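Long-range contact in sarcosine oxidase (Pyrococcus horikoshii, PDB 1Y56), which probably oxidises L-proline as the beta subunit of an L-proline dehydrogenase complex that contains FAD, FMN and ATP: residues 168-173 with 187-192. Sequence-based numbering, arbitrary orientation.
Sequences EYTEVK and TNKGII. With FAD (flavin-adenine dinucleotide), chain I.
In the FAD-binding domain, strand 172-177, whose first residue, Val172, binds the adenine of FAD, is backed by the turn that joins strands 182-187 and 190-193 of the same three-stranded antiparallel sheet. Val172 and Thr187 form a non-hydrogen-bonded pair, CA to CA 4.4 Å. Glu171 O accepts from Asn188 N at 3.1 Å; chi1 70° sets Asn188 CG between the backbone N and the carbonyl carbon, on the side of Glu171. Lys189, extended beyond CG, passes Thr170 OG1 with its CD and donates from NZ to Tyr169 O at 3.1 Å, 47° above the carbonyl plane. The turn contains an ST turn, Thr187 OG1 accepting from Lys189 N (2.9 Å); OG1 also donates to Gly190 O (2.8 Å), which also takes Thr187 N. The side chains of Lys173 and Asn188 cross at about a right angle, CD of Lys173 against CB of Asn188, while Glu171 OE2 pairs with Lys209 of the hypothetical protein PH1363 chain. Val172 N donates to FAD N1A at 3.0 Å (174°), and Val172 O accepts from N6A at 3.1 Å. This donor-acceptor pair matches adenine, and the bond at Glu171 O ties the turn to the peptide whose N-H faces N1A.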
ATOM      1  N   GLU B 168     -24.958 -29.196  14.706  1.00 34.78           N
ATOM      2  CA  GLU B 168     -24.817 -28.641  13.371  1.00 34.54           C
ATOM      3  C   GLU B 168     -23.475 -28.084  12.942  1.00 34.47           C
ATOM      4  O   GLU B 168     -22.892 -28.591  11.999  1.00 35.33           O
ATOM      5  CB  GLU B 168     -25.962 -27.717  12.986  1.00 34.41           C
ATOM      6  CG  GLU B 168     -26.871 -28.375  11.970  1.00 34.48           C
ATOM      7  CD  GLU B 168     -28.153 -27.613  11.733  1.00 34.72           C
ATOM      8  OE1 GLU B 168     -28.490 -26.758  12.570  1.00 35.69           O
ATOM      9  OE2 GLU B 168     -28.831 -27.873  10.718  1.00 34.61           O
ATOM     10  N   TYR B 169     -22.946 -27.048  13.546  1.00 33.91           N
ATOM     11  CA  TYR B 169     -21.680 -26.627  12.957  1.00 33.45           C
ATOM     12  C   TYR B 169     -20.515 -27.276  13.706  1.00 33.38           C
ATOM     13  O   TYR B 169     -19.692 -26.633  14.352  1.00 33.43           O
ATOM     14  CB  TYR B 169     -21.614 -25.110  12.708  1.00 33.32           C
ATOM     15  CG  TYR B 169     -22.436 -24.688  11.486  1.00 32.61           C
ATOM     16  CD1 TYR B 169     -23.833 -24.664  11.535  1.00 31.21           C
ATOM     17  CD2 TYR B 169     -21.813 -24.317  10.280  1.00 31.93           C
ATOM     18  CE1 TYR B 169     -24.590 -24.290  10.430  1.00 30.78           C
ATOM     19  CE2 TYR B 169     -22.568 -23.932   9.160  1.00 31.18           C
ATOM     20  CZ  TYR B 169     -23.958 -23.931   9.245  1.00 31.76           C
ATOM     21  OH  TYR B 169     -24.736 -23.573   8.153  1.00 33.16           O
ATOM     22  N   THR B 170     -20.494 -28.596  13.597  1.00 33.21           N
ATOM     23  CA  THR B 170     -19.648 -29.450  14.406  1.00 33.44           C
ATOM     24  C   THR B 170     -18.989 -30.501  13.505  1.00 33.64           C
ATOM     25  O   THR B 170     -19.658 -31.396  12.969  1.00 33.32           O
ATOM     26  CB  THR B 170     -20.479 -30.123  15.547  1.00 33.36           C
ATOM     27  OG1 THR B 170     -21.385 -29.163  16.104  1.00 33.73           O
ATOM     28  CG2 THR B 170     -19.579 -30.681  16.652  1.00 32.59           C
ATOM     29  N   GLU B 171     -17.674 -30.370  13.335  1.00 34.00           N
ATOM     30  CA  GLU B 171     -16.906 -31.240  12.447  1.00 34.36           C
ATOM     31  C   GLU B 171     -16.118 -32.270  13.241  1.00 34.57           C
ATOM     32  O   GLU B 171     -15.539 -31.952  14.284  1.00 34.51           O
ATOM     33  CB  GLU B 171     -15.968 -30.412  11.577  1.00 34.14           C
ATOM     34  CG  GLU B 171     -15.254 -31.210  10.520  1.00 35.20           C
ATOM     35  CD  GLU B 171     -14.703 -30.346   9.403  1.00 36.54           C
ATOM     36  OE1 GLU B 171     -15.298 -29.282   9.119  1.00 37.85           O
ATOM     37  OE2 GLU B 171     -13.679 -30.734   8.799  1.00 36.03           O
ATOM     38  N   VAL B 172     -16.127 -33.504  12.751  1.00 34.82           N
ATOM     39  CA  VAL B 172     -15.289 -34.544  13.300  1.00 35.41           C
ATOM     40  C   VAL B 172     -13.911 -34.405  12.683  1.00 36.38           C
ATOM     41  O   VAL B 172     -13.768 -34.223  11.466  1.00 36.48           O
ATOM     42  CB  VAL B 172     -15.861 -35.924  13.017  1.00 35.18           C
ATOM     43  CG1 VAL B 172     -14.836 -37.028  13.299  1.00 34.23           C
ATOM     44  CG2 VAL B 172     -17.102 -36.117  13.842  1.00 35.64           C
ATOM     45  N   LYS B 173     -12.903 -34.481  13.544  1.00 37.48           N
ATOM     46  CA  LYS B 173     -11.517 -34.342  13.138  1.00 38.64           C
ATOM     47  C   LYS B 173     -10.671 -35.569  13.495  1.00 39.04           C
ATOM     48  O   LYS B 173      -9.723 -35.879  12.787  1.00 39.30           O
ATOM     49  CB  LYS B 173     -10.934 -33.043  13.711  1.00 38.85           C
ATOM     50  CG  LYS B 173     -11.147 -31.826  12.786  1.00 40.32           C
ATOM     51  CD  LYS B 173     -11.483 -30.513  13.534  1.00 43.19           C
ATOM     52  CE  LYS B 173     -10.257 -29.785  14.133  1.00 43.25           C
ATOM     53  NZ  LYS B 173      -9.656 -30.511  15.286  1.00 43.79           N
ATOM     54  N   THR B 187     -13.673 -33.536  18.075  1.00 39.85           N
ATOM     55  CA  THR B 187     -14.249 -32.564  17.125  1.00 39.45           C
ATOM     56  C   THR B 187     -13.603 -31.178  17.223  1.00 39.24           C
ATOM     57  O   THR B 187     -12.717 -30.937  18.054  1.00 39.56           O
ATOM     58  CB  THR B 187     -15.793 -32.390  17.263  1.00 39.34           C
ATOM     59  OG1 THR B 187     -16.089 -31.482  18.330  1.00 39.20           O
ATOM     60  CG2 THR B 187     -16.509 -33.716  17.492  1.00 39.34           C
ATOM     61  N   ASN B 188     -14.057 -30.275  16.363  1.00 38.48           N
ATOM     62  CA  ASN B 188     -13.666 -28.875  16.415  1.00 37.87           C
ATOM     63  C   ASN B 188     -14.256 -28.119  17.602  1.00 37.92           C
ATOM     64  O   ASN B 188     -13.973 -26.942  17.775  1.00 37.97           O
ATOM     65  CB  ASN B 188     -14.056 -28.174  15.104  1.00 37.76           C
ATOM     66  CG  ASN B 188     -15.569 -28.004  14.937  1.00 36.24           C
ATOM     67  OD1 ASN B 188     -16.015 -26.978  14.468  1.00 34.70           O
ATOM     68  ND2 ASN B 188     -16.348 -29.011  15.309  1.00 35.57           N
ATOM     69  N   LYS B 189     -15.084 -28.791  18.401  1.00 38.08           N
ATOM     70  CA  LYS B 189     -15.715 -28.192  19.576  1.00 38.26           C
ATOM     71  C   LYS B 189     -15.603 -29.078  20.836  1.00 38.66           C
ATOM     72  O   LYS B 189     -16.486 -29.075  21.704  1.00 38.84           O
ATOM     73  CB  LYS B 189     -17.173 -27.888  19.268  1.00 38.13           C
ATOM     74  CG  LYS B 189     -17.359 -26.645  18.464  1.00 38.48           C
ATOM     75  CD  LYS B 189     -18.777 -26.527  17.930  1.00 39.74           C
ATOM     76  CE  LYS B 189     -18.961 -25.178  17.244  1.00 40.43           C
ATOM     77  NZ  LYS B 189     -20.370 -24.935  16.822  1.00 42.15           N
ATOM     78  N   GLY B 190     -14.516 -29.839  20.934  1.00 38.82           N
ATOM     79  CA  GLY B 190     -14.287 -30.704  22.094  1.00 39.18           C
ATOM     80  C   GLY B 190     -14.435 -32.168  21.730  1.00 39.42           C
ATOM     81  O   GLY B 190     -14.720 -32.490  20.568  1.00 39.75           O
ATOM     82  N   ILE B 191     -14.235 -33.058  22.709  1.00 39.13           N
ATOM     83  CA  ILE B 191     -14.375 -34.492  22.464  1.00 38.78           C
ATOM     84  C   ILE B 191     -15.700 -34.984  23.033  1.00 38.40           C
ATOM     85  O   ILE B 191     -16.165 -34.472  24.044  1.00 38.56           O
ATOM     86  CB  ILE B 191     -13.100 -35.334  22.918  1.00 38.80           C
ATOM     87  CG1 ILE B 191     -13.419 -36.401  23.992  1.00 39.78           C
ATOM     88  CG2 ILE B 191     -11.892 -34.417  23.244  1.00 38.21           C
ATOM     89  CD1 ILE B 191     -13.258 -35.961  25.495  1.00 42.48           C
ATOM     90  N   ILE B 192     -16.329 -35.936  22.353  1.00 38.05           N
ATOM     91  CA  ILE B 192     -17.521 -36.592  22.877  1.00 37.91           C
ATOM     92  C   ILE B 192     -17.161 -38.028  23.177  1.00 37.98           C
ATOM     93  O   ILE B 192     -16.645 -38.730  22.306  1.00 37.82           O
ATOM     94  CB  ILE B 192     -18.678 -36.584  21.872  1.00 37.75           C
ATOM     95  CG1 ILE B 192     -19.091 -35.155  21.564  1.00 38.48           C
ATOM     96  CG2 ILE B 192     -19.875 -37.349  22.421  1.00 37.49           C
ATOM     97  CD1 ILE B 192     -20.061 -35.022  20.414  1.00 39.04           C
TER
HETATM   98  PA  FAD I 800     -24.726 -36.556   2.338  1.00 25.01           P
HETATM   99  O1A FAD I 800     -23.563 -35.964   1.600  1.00 25.46           O
HETATM  100  O2A FAD I 800     -26.102 -36.008   2.063  1.00 26.88           O
HETATM  101  O5B FAD I 800     -24.402 -36.518   3.908  1.00 24.28           O
HETATM  102  C5B FAD I 800     -23.073 -36.630   4.389  1.00 23.45           C
HETATM  103  C4B FAD I 800     -22.878 -35.504   5.386  1.00 24.12           C
HETATM  104  O4B FAD I 800     -21.712 -35.761   6.159  1.00 24.34           O
HETATM  105  C3B FAD I 800     -22.677 -34.144   4.720  1.00 24.00           C
HETATM  106  O3B FAD I 800     -23.773 -33.275   5.050  1.00 23.42           O
HETATM  107  C2B FAD I 800     -21.357 -33.638   5.277  1.00 22.97           C
HETATM  108  O2B FAD I 800     -21.399 -32.300   5.747  1.00 22.18           O
HETATM  109  C1B FAD I 800     -21.130 -34.509   6.483  1.00 23.12           C
HETATM  110  N9A FAD I 800     -19.693 -34.616   6.818  1.00 23.71           N
HETATM  111  C8A FAD I 800     -18.663 -34.868   5.989  1.00 22.88           C
HETATM  112  N7A FAD I 800     -17.521 -34.851   6.715  1.00 23.06           N
HETATM  113  C5A FAD I 800     -17.849 -34.586   7.995  1.00 23.59           C
HETATM  114  C6A FAD I 800     -17.124 -34.457   9.174  1.00 24.50           C
HETATM  115  N6A FAD I 800     -15.776 -34.609   9.174  1.00 24.89           N
HETATM  116  N1A FAD I 800     -17.774 -34.183  10.322  1.00 24.91           N
HETATM  117  C2A FAD I 800     -19.116 -34.032  10.348  1.00 24.45           C
HETATM  118  N3A FAD I 800     -19.846 -34.151   9.228  1.00 23.35           N
HETATM  119  C4A FAD I 800     -19.226 -34.435   8.050  1.00 23.62           C
HETATM  120  N1  FAD I 800     -30.328 -40.333  -4.804  1.00 24.64           N
HETATM  121  C2  FAD I 800     -31.551 -40.874  -4.957  1.00 24.60           C
HETATM  122  O2  FAD I 800     -31.881 -41.819  -4.217  1.00 24.58           O
HETATM  123  N3  FAD I 800     -32.428 -40.433  -5.879  1.00 24.36           N
HETATM  124  C4  FAD I 800     -32.141 -39.410  -6.708  1.00 24.96           C
HETATM  125  O4  FAD I 800     -32.976 -39.007  -7.554  1.00 25.23           O
HETATM  126  C4X FAD I 800     -30.894 -38.803  -6.625  1.00 25.07           C
HETATM  127  N5  FAD I 800     -30.525 -37.772  -7.426  1.00 24.76           N
HETATM  128  C5X FAD I 800     -29.297 -37.203  -7.299  1.00 24.58           C
HETATM  129  C6  FAD I 800     -28.956 -36.139  -8.143  1.00 23.77           C
HETATM  130  C7  FAD I 800     -27.705 -35.524  -8.036  1.00 24.46           C
HETATM  131  C7M FAD I 800     -27.351 -34.377  -8.956  1.00 23.39           C
HETATM  132  C8  FAD I 800     -26.794 -35.987  -7.075  1.00 25.03           C
HETATM  133  C8M FAD I 800     -25.456 -35.378  -6.918  1.00 24.17           C
HETATM  134  C9  FAD I 800     -27.130 -37.048  -6.234  1.00 24.87           C
HETATM  135  C9A FAD I 800     -28.379 -37.662  -6.330  1.00 24.58           C
HETATM  136  N10 FAD I 800     -28.678 -38.686  -5.502  1.00 24.39           N
HETATM  137  C10 FAD I 800     -29.942 -39.315  -5.598  1.00 25.16           C
HETATM  138  C1' FAD I 800     -27.695 -39.154  -4.531  1.00 23.57           C
HETATM  139  C2' FAD I 800     -28.091 -38.759  -3.133  1.00 23.27           C
HETATM  140  O2' FAD I 800     -27.966 -37.346  -3.041  1.00 24.50           O
HETATM  141  C3' FAD I 800     -27.117 -39.395  -2.168  1.00 22.91           C
HETATM  142  O3' FAD I 800     -27.089 -40.812  -2.384  1.00 21.67           O
HETATM  143  C4' FAD I 800     -27.541 -39.097  -0.742  1.00 23.31           C
HETATM  144  O4' FAD I 800     -27.619 -37.680  -0.505  1.00 23.52           O
HETATM  145  C5' FAD I 800     -26.564 -39.711   0.243  1.00 22.99           C
HETATM  146  O5' FAD I 800     -26.929 -39.181   1.510  1.00 23.09           O
HETATM  147  P   FAD I 800     -25.846 -39.169   2.669  1.00 23.08           P
HETATM  148  O1P FAD I 800     -25.181 -40.521   2.667  1.00 22.91           O
HETATM  149  O2P FAD I 800     -26.532 -38.633   3.893  1.00 23.48           O
HETATM  150  O3P FAD I 800     -24.768 -38.136   2.061  1.00 25.01           O